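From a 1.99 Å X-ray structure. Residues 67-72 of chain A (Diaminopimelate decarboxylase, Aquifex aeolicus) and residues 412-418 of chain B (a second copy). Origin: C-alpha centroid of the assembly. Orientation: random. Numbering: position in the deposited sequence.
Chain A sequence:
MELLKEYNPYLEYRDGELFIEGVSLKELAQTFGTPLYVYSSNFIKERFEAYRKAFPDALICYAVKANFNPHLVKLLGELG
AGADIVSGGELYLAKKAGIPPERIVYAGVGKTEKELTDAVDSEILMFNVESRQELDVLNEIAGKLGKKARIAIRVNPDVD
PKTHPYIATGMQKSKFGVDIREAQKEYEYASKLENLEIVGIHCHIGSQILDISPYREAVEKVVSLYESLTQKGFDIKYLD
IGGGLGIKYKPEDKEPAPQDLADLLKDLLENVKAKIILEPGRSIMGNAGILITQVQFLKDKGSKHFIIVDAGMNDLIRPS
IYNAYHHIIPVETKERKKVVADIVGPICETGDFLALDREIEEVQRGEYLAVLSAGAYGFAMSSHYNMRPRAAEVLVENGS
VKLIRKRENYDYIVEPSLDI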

# COMPACT_ATOMS: atom_id res chain seq x y z
N ASN A 67 12.19 7.32 1.42
CA ASN A 67 11.73 7.71 2.76
C ASN A 67 11.48 9.20 2.81
O ASN A 67 12.42 10.00 2.65
CB ASN A 67 12.77 7.32 3.86
CG ASN A 67 12.17 7.38 5.28
OD1 ASN A 67 11.57 8.39 5.66
ND2 ASN A 67 12.32 6.30 6.04
N PHE A 68 10.22 9.57 3.06
CA PHE A 68 9.80 10.96 3.02
C PHE A 68 9.71 11.71 4.37
O PHE A 68 9.23 12.83 4.42
CB PHE A 68 8.47 11.13 2.22
CG PHE A 68 7.30 10.31 2.74
CD1 PHE A 68 6.74 10.56 4.01
CD2 PHE A 68 6.71 9.33 1.94
CE1 PHE A 68 5.64 9.83 4.48
CE2 PHE A 68 5.60 8.59 2.38
CZ PHE A 68 5.06 8.83 3.66
N ASN A 69 10.17 11.09 5.45
CA ASN A 69 10.12 11.78 6.75
C ASN A 69 10.90 13.11 6.68
O ASN A 69 12.10 13.11 6.35
CB ASN A 69 10.66 10.90 7.87
CG ASN A 69 10.48 11.55 9.24
OD1 ASN A 69 11.10 12.56 9.52
ND2 ASN A 69 9.63 10.97 10.07
N PRO A 70 10.21 14.25 6.92
CA PRO A 70 10.86 15.56 6.70
C PRO A 70 12.07 15.81 7.59
O PRO A 70 12.96 16.57 7.18
CB PRO A 70 9.75 16.60 6.99
CG PRO A 70 8.61 15.84 7.64
CD PRO A 70 8.80 14.37 7.31
N HIS A 71 12.10 15.20 8.78
CA HIS A 71 13.25 15.33 9.68
C HIS A 71 14.46 14.56 9.14
O HIS A 71 15.61 14.97 9.33
CB HIS A 71 12.88 14.87 11.10
CG HIS A 71 11.73 15.64 11.68
ND1 HIS A 71 11.86 16.91 12.19
CD2 HIS A 71 10.42 15.32 11.79
CE1 HIS A 71 10.68 17.34 12.61
NE2 HIS A 71 9.79 16.39 12.36
N LEU A 72 14.19 13.47 8.43
CA LEU A 72 15.27 12.69 7.81
C LEU A 72 15.81 13.39 6.56
O LEU A 72 17.02 13.43 6.34
CB LEU A 72 14.84 11.25 7.51
CG LEU A 72 14.41 10.43 8.73
CD1 LEU A 72 14.01 8.99 8.34
CD2 LEU A 72 15.51 10.40 9.82
N TYR B 412 -1.19 17.03 4.96
CA TYR B 412 -1.87 15.88 5.60
C TYR B 412 -0.97 14.65 5.75
O TYR B 412 -0.95 13.99 6.80
CB TYR B 412 -3.13 15.50 4.81
CG TYR B 412 -3.77 14.18 5.26
CD1 TYR B 412 -4.66 14.16 6.34
CD2 TYR B 412 -3.47 12.98 4.61
CE1 TYR B 412 -5.27 12.95 6.77
CE2 TYR B 412 -4.05 11.77 5.02
CZ TYR B 412 -4.95 11.75 6.09
OH TYR B 412 -5.52 10.58 6.49
N ILE B 413 -0.23 14.35 4.68
CA ILE B 413 0.71 13.21 4.67
C ILE B 413 1.72 13.31 5.83
O ILE B 413 1.97 12.32 6.52
CB ILE B 413 1.45 13.08 3.31
CG1 ILE B 413 0.44 12.94 2.14
CG2 ILE B 413 2.43 11.87 3.31
CD1 ILE B 413 1.10 13.04 0.74
N VAL B 414 2.30 14.49 6.02
CA VAL B 414 3.38 14.64 7.01
C VAL B 414 2.95 15.31 8.33
O VAL B 414 3.80 15.61 9.18
CB VAL B 414 4.63 15.36 6.40
CG1 VAL B 414 5.21 14.51 5.26
CG2 VAL B 414 4.27 16.74 5.91
N GLU B 415 1.65 15.55 8.50
CA GLU B 415 1.13 16.23 9.70
C GLU B 415 1.63 15.64 11.03
O GLU B 415 2.00 16.39 11.93
CB GLU B 415 -0.40 16.38 9.65
CG GLU B 415 -0.99 17.32 10.75
CD GLU B 415 -1.22 16.65 12.10
OE1 GLU B 415 -1.22 15.40 12.17
OE2 GLU B 415 -1.42 17.37 13.11
N PRO B 416 1.65 14.29 11.18
CA PRO B 416 2.18 13.69 12.42
C PRO B 416 3.68 13.91 12.68
O PRO B 416 4.16 13.59 13.77
CB PRO B 416 1.88 12.20 12.23
CG PRO B 416 0.66 12.21 11.31
CD PRO B 416 1.04 13.25 10.32
N SER B 417 4.39 14.47 11.70
CA SER B 417 5.81 14.84 11.86
C SER B 417 6.01 16.33 12.18
O SER B 417 7.10 16.75 12.57
CB SER B 417 6.61 14.47 10.61
OG SER B 417 6.74 13.07 10.46
N LEU B 418 4.96 17.13 12.00
CA LEU B 418 5.04 18.57 12.24
C LEU B 418 4.93 18.92 13.72
O LEU B 418 3.97 18.51 14.39
CB LEU B 418 3.97 19.31 11.43
CG LEU B 418 3.98 20.85 11.45
CD1 LEU B 418 5.24 21.43 10.75
CD2 LEU B 418 2.69 21.38 10.82

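Two copies of diaminopimelate decarboxylase meet here through short segments that change secondary structure. In chain A, a loop leads into a helix that starts at A:Pro70; in chain B, a helix gives way to a 3-10 segment spanning B:Glu415 to B:Ser417. The backbones stay well apart, with CA atoms 7.3 Å from each other both for A:Asn69 and B:Val414 and for A:Pro70 and B:Ser417, so the gap is bridged mainly by side chains, one of which reaches the main-chain carbonyl of B:Ser417. Together the stretches bury 259 Å², of which B:Ser417 contributes 70 Å², the largest share.

One hydrogen bond crosses the contact. A:His71 NE2 donates to B:Ser417 O at 2.7 Å with an N-H...O angle of 167°, and the acceptor lies near the imidazole plane, at the ring edge, as a nearly linear bond from a ring nitrogen requires. Although the CA-to-CB bond of A:His71 points sideways, its m rotamer brings the end of the ring nearer to chain B.

The apolar contacts are looser. A:Phe68 CE1 lies 4.0 Å from B:Ile413 CG2, and A:Phe68 CD1 lies 4.4 Å from B:Val414 CG1; both methyl groups approach the ring obliquely. The same B:Val414 CG1 is 4.1 Å from A:Pro70 CD, so this methyl touches both phenylalanine and proline. A:Pro70 CG packs 3.8 Å from B:Ser417 CB. The hydroxyl is in the contact too, with B:Ser417 OG 3.6 Å from A:Asn69 ND2, but both atoms find their hydrogen-bonding partners elsewhere in the structure.

Polar groups within chain A fix the approach to the helix. A:Asn69 N donates to A:Asn67 OD1 at 3.0 Å (166°), while A:Asn69 OD1 caps the helix, accepting from A:His71 N at 2.9 Å and, weakly, from A:Leu72 N at 3.4 Å. In chain B, B:Ser417 N donates to B:Val414 O at 2.8 Å, an i to i-3 bond typical of a 3-10 turn.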